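Side-chain contacts in putative aspartate aminotransferase (Thermus thermophilus, PDB 1IUG), which probably catalyses pyridoxal-phosphate-dependent amino-group transfer, with aspartate and 2-oxoglutarate as its likely substrates, as a class-V aminotransferase: residues A216-A221 / E226-P231; I55-G60 / G210-L215. All coordinates share one frame; numbering follows the deposited sequence.

Interaction 1: A216-A221 / E226-P231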
# COMPACT_ATOMS: atom_id res chain seq x y z
N ALA A 216 -15.36 -7.51 -0.76
CA ALA A 216 -16.00 -8.71 -1.30
C ALA A 216 -15.05 -9.49 -2.21
O ALA A 216 -14.92 -10.70 -2.05
CB ALA A 216 -17.27 -8.36 -2.05
N ARG A 217 -14.39 -8.83 -3.17
CA ARG A 217 -13.49 -9.66 -3.96
C ARG A 217 -12.12 -9.94 -3.38
O ARG A 217 -11.43 -10.86 -3.82
CB ARG A 217 -13.58 -9.48 -5.49
CG ARG A 217 -12.38 -9.00 -6.33
CD ARG A 217 -11.88 -7.61 -6.09
NE ARG A 217 -12.16 -6.86 -7.32
CZ ARG A 217 -12.67 -5.64 -7.39
NH1 ARG A 217 -12.96 -4.96 -6.29
NH2 ARG A 217 -13.01 -5.13 -8.56
N GLU A 218 -11.77 -9.24 -2.30
CA GLU A 218 -10.52 -9.51 -1.60
C GLU A 218 -10.81 -10.78 -0.79
O GLU A 218 -10.01 -11.71 -0.78
CB GLU A 218 -10.13 -8.37 -0.65
CG GLU A 218 -9.39 -7.21 -1.30
CD GLU A 218 -7.96 -7.55 -1.74
OE1 GLU A 218 -7.55 -8.73 -1.70
OE2 GLU A 218 -7.24 -6.61 -2.13
N LEU A 219 -11.98 -10.83 -0.16
CA LEU A 219 -12.41 -11.98 0.65
C LEU A 219 -12.44 -13.22 -0.23
O LEU A 219 -11.87 -14.26 0.12
CB LEU A 219 -13.79 -11.73 1.25
CG LEU A 219 -14.33 -12.62 2.39
CD1 LEU A 219 -14.78 -13.97 1.88
CD2 LEU A 219 -13.30 -12.76 3.49
N LYS A 220 -13.07 -13.08 -1.39
CA LYS A 220 -13.20 -14.15 -2.38
C LYS A 220 -11.80 -14.70 -2.71
O LYS A 220 -11.59 -15.91 -2.68
CB LYS A 220 -13.86 -13.54 -3.63
CG LYS A 220 -14.34 -14.47 -4.76
CD LYS A 220 -13.24 -15.30 -5.41
CE LYS A 220 -13.77 -16.18 -6.55
NZ LYS A 220 -15.24 -16.04 -6.79
N ALA A 221 -10.86 -13.80 -2.97
CA ALA A 221 -9.49 -14.18 -3.31
C ALA A 221 -8.62 -14.63 -2.12
O ALA A 221 -7.90 -15.63 -2.23
CB ALA A 221 -8.79 -13.04 -4.04
N GLU A 226 -4.93 -15.96 -2.12
CA GLU A 226 -4.61 -14.99 -3.16
C GLU A 226 -5.02 -13.62 -2.63
O GLU A 226 -5.35 -13.47 -1.46
CB GLU A 226 -5.42 -15.25 -4.43
CG GLU A 226 -5.71 -16.70 -4.75
CD GLU A 226 -4.65 -17.36 -5.61
OE1 GLU A 226 -3.71 -16.66 -6.06
OE2 GLU A 226 -4.76 -18.58 -5.83
N SER A 227 -5.00 -12.64 -3.52
CA SER A 227 -5.41 -11.28 -3.20
C SER A 227 -5.93 -10.70 -4.51
O SER A 227 -5.64 -11.24 -5.58
CB SER A 227 -4.24 -10.45 -2.63
OG SER A 227 -3.14 -10.40 -3.52
N ALA A 228 -6.74 -9.65 -4.42
CA ALA A 228 -7.31 -9.03 -5.61
C ALA A 228 -6.22 -8.54 -6.56
O ALA A 228 -6.27 -8.81 -7.76
CB ALA A 228 -8.23 -7.89 -5.22
N TRP A 229 -5.22 -7.85 -6.02
CA TRP A 229 -4.11 -7.32 -6.82
C TRP A 229 -2.80 -7.87 -6.27
O TRP A 229 -2.81 -8.77 -5.42
CB TRP A 229 -4.10 -5.78 -6.74
CG TRP A 229 -5.44 -5.19 -6.40
CD1 TRP A 229 -5.80 -4.59 -5.23
CD2 TRP A 229 -6.61 -5.19 -7.23
NE1 TRP A 229 -7.13 -4.22 -5.27
CE2 TRP A 229 -7.65 -4.58 -6.48
CE3 TRP A 229 -6.89 -5.64 -8.53
CZ2 TRP A 229 -8.94 -4.41 -7.00
CZ3 TRP A 229 -8.17 -5.48 -9.04
CH2 TRP A 229 -9.18 -4.87 -8.27
N THR A 230 -1.66 -7.37 -6.75
CA THR A 230 -0.38 -7.85 -6.25
C THR A 230 -0.20 -7.35 -4.82
O THR A 230 -0.33 -6.15 -4.56
CB THR A 230 0.79 -7.36 -7.11
OG1 THR A 230 0.54 -7.68 -8.48
CG2 THR A 230 2.09 -8.04 -6.68
N PRO A 231 0.02 -8.27 -3.88
CA PRO A 231 0.20 -7.87 -2.48
C PRO A 231 1.67 -7.62 -2.17
O PRO A 231 2.55 -8.11 -2.89
CB PRO A 231 -0.29 -9.10 -1.73
CG PRO A 231 0.26 -10.22 -2.58
CD PRO A 231 -0.01 -9.74 -4.01
O HOH W 1 -4.72 -7.26 -3.05
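Two successive bends in Glu218, with CG turned beside the backbone N (chi1 -84°) and the chain folded again at chi2, swing its carboxylate off helix 215-222 and across to the backbone of Ala228. The contact is a helix followed by a tight return: after helix 215-222 the chain doubles back, and 226-231 runs irregularly along it in the fold type I architecture of class-V aminotransferases. Glu218 OE1 accepts the Ala228 N-H at 3.0 Å, almost straight at the hydrogen (173°) although the donor stands well above the carboxylate plane; Gln222, one turn further along the helix, also bonds to OE1. The other oxygen, OE2, takes a hydrogen from water 1 at 2.8 Å, and the same water accepts the N-H of Trp229, 3.1 Å from its N. Both oxygens of this buried acid thus serve consecutive amides of the returning chain, one directly and one through water. Ala228 CB lies against the carboxylate, 3.5 Å from Glu218 CD, and also sits over the face of its neighbour's indole. Beyond it, the Arg217 guanidinium obliquely reaches the six-membered end of that indole. Trp229 CH2 lies over one guanidinium face, 3.7 Å from Arg217 CZ; the side chains cross at about a right angle, with the planes inclined by 52°. The indole NE1 is bonded to Tyr212 O, which helps fix the ring's rotation, and the adjoining Thr230 OG1 reaches the pyridoxal-phosphate lysine of the second subunit. At the other end Glu226 turns its carboxylate to Arg28 and Arg33. Close by, Ala221 CB packs on the backbone of Ser227, while Ala221 O receives the Glu226 N-H at 3.0 Å from above its carbonyl plane.

Interaction 2: I55-G60 / G210-L215; sequences ILTGSG and GYYLDL
Tyr212 meets Thr57 through its phenol hydroxyl, linking the loop 210-215 to the end of strand 52-57, an outermost strand of the seven-stranded mixed sheet in the cofactor-binding domain. The loop enters at Gly210 and then forms a type I beta turn from Tyr211 to Asp214. Tyr211 faces the dimer partner, where its OH bonds to Glu92 of the second subunit. Next in line, Tyr212 carries the direct contact. Its CG is anti to the backbone N (chi1 -179°), which extends the ring from the turn so that its hydroxyl edge arrives at the strand. There OH donates to Thr57 O at 2.8 Å; the carbonyl oxygen lies close to the ring plane, and the donor lies in the carbonyl plane on a lone pair, with a C=O...O angle of 136°. Thr57 CB stands 3.7 Å from the same Tyr212 OH. The hydroxyl is gripped from the dimer partner as well, by the N-H of Ser59 of the second subunit, so a single buried oxygen joins both chains. Within this chain, Ser59 and Gly60, just past the strand, bind the cofactor phosphate at the start of helix 60-71. Leu213 O accepts a hydrogen bond from Asn70 ND2, and Asp214 then takes the N-cap position of helix 215-222, where OD1 weakly caps the N-H of Ala216. Leu215 CD1 approaches Leu56 CD2 to 4.6 Å. Out of the ring plane at the hydroxyl end, water 2 accepts the Thr57 N-H, 2.9 Å from N, and donates only a weak bond to Tyr212 OH at 3.2 Å.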
# COMPACT_ATOMS: atom_id res chain seq x y z
N ILE A 55 -5.77 -8.88 4.37
CA ILE A 55 -4.50 -8.17 4.26
C ILE A 55 -4.57 -7.20 3.08
O ILE A 55 -4.77 -7.62 1.94
CB ILE A 55 -3.33 -9.14 4.05
CG1 ILE A 55 -3.26 -10.14 5.20
CG2 ILE A 55 -2.02 -8.36 3.89
CD1 ILE A 55 -2.13 -11.13 5.08
N LEU A 56 -4.42 -5.91 3.37
CA LEU A 56 -4.47 -4.88 2.33
C LEU A 56 -3.11 -4.21 2.18
O LEU A 56 -2.41 -3.97 3.17
CB LEU A 56 -5.51 -3.82 2.68
CG LEU A 56 -6.94 -4.28 3.00
CD1 LEU A 56 -7.79 -3.07 3.29
CD2 LEU A 56 -7.53 -5.08 1.84
N THR A 57 -2.74 -3.91 0.95
CA THR A 57 -1.48 -3.25 0.68
C THR A 57 -1.71 -1.75 0.73
O THR A 57 -2.32 -1.16 -0.16
CB THR A 57 -0.89 -3.70 -0.67
OG1 THR A 57 -0.60 -5.11 -0.60
CG2 THR A 57 0.41 -2.96 -0.98
N GLY A 58 -1.27 -1.15 1.83
CA GLY A 58 -1.43 0.28 2.06
C GLY A 58 -1.24 0.55 3.54
O GLY A 58 -0.97 -0.37 4.30
N SER A 59 -1.39 1.80 3.97
CA SER A 59 -1.22 2.13 5.38
C SER A 59 -2.47 1.80 6.21
O SER A 59 -3.48 1.36 5.67
CB SER A 59 -0.84 3.61 5.56
OG SER A 59 -1.93 4.46 5.28
N GLY A 60 -2.36 2.02 7.52
CA GLY A 60 -3.47 1.74 8.41
C GLY A 60 -4.73 2.51 8.07
O GLY A 60 -5.83 1.97 8.19
N GLY A 210 -16.77 0.38 -3.54
CA GLY A 210 -15.48 0.97 -3.87
C GLY A 210 -14.82 0.08 -4.93
O GLY A 210 -15.48 -0.79 -5.48
N TYR A 211 -13.55 0.32 -5.25
CA TYR A 211 -12.88 -0.53 -6.24
C TYR A 211 -11.66 -1.26 -5.67
O TYR A 211 -11.71 -2.46 -5.45
CB TYR A 211 -12.51 0.23 -7.52
CG TYR A 211 -12.13 -0.72 -8.64
CD1 TYR A 211 -13.11 -1.38 -9.37
CD2 TYR A 211 -10.79 -1.03 -8.90
CE1 TYR A 211 -12.78 -2.33 -10.33
CE2 TYR A 211 -10.45 -1.98 -9.86
CZ TYR A 211 -11.45 -2.63 -10.57
OH TYR A 211 -11.12 -3.60 -11.48
N TYR A 212 -10.58 -0.52 -5.44
CA TYR A 212 -9.35 -1.11 -4.88
C TYR A 212 -9.62 -1.69 -3.50
O TYR A 212 -9.04 -2.73 -3.15
CB TYR A 212 -8.26 -0.05 -4.77
CG TYR A 212 -6.93 -0.55 -4.22
CD1 TYR A 212 -5.96 -1.11 -5.06
CD2 TYR A 212 -6.63 -0.43 -2.86
CE1 TYR A 212 -4.72 -1.52 -4.57
CE2 TYR A 212 -5.39 -0.85 -2.35
CZ TYR A 212 -4.44 -1.39 -3.22
OH TYR A 212 -3.21 -1.77 -2.73
N LEU A 213 -10.50 -1.05 -2.74
CA LEU A 213 -10.81 -1.51 -1.39
C LEU A 213 -12.15 -2.24 -1.20
O LEU A 213 -12.73 -2.24 -0.11
CB LEU A 213 -10.60 -0.37 -0.39
CG LEU A 213 -11.62 0.71 -0.02
CD1 LEU A 213 -10.85 1.95 0.43
CD2 LEU A 213 -12.54 1.04 -1.18
N ASP A 214 -12.62 -2.86 -2.28
CA ASP A 214 -13.85 -3.66 -2.26
C ASP A 214 -13.45 -4.93 -1.49
O ASP A 214 -12.64 -5.72 -1.97
CB ASP A 214 -14.24 -4.00 -3.71
CG ASP A 214 -15.49 -4.87 -3.82
OD1 ASP A 214 -15.72 -5.77 -2.98
OD2 ASP A 214 -16.23 -4.68 -4.80
N LEU A 215 -14.01 -5.11 -0.30
CA LEU A 215 -13.69 -6.27 0.52
C LEU A 215 -14.29 -7.59 0.03
O LEU A 215 -13.77 -8.66 0.35
CB LEU A 215 -14.04 -6.01 1.99
CG LEU A 215 -12.92 -5.40 2.86
CD1 LEU A 215 -12.04 -4.44 2.08
CD2 LEU A 215 -13.52 -4.74 4.08
O HOH W 2 -4.54 -4.24 -1.25

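How the interactions relate
From the N terminus the chain first passes through 55-60, at the end of an outer sheet strand, and 150 residues later returns to it at 210-215, where interaction 2 closes a long loop containing most of the central sheet. Helix 215-222 begins directly at that point, and interaction 1 closes a short loop of four intervening residues between 216-221 and 226-231. The two closures are in series, neither nested nor crossed, and their centres are about 9 Å apart. They nevertheless touch: Pro231 packs against Thr57, whose OG1 is hydrogen-bonded to the next backbone N, that of Ala232. Both join strand 52-57, helix 215-222 and the approach to helix 233-246 beside the second subunit.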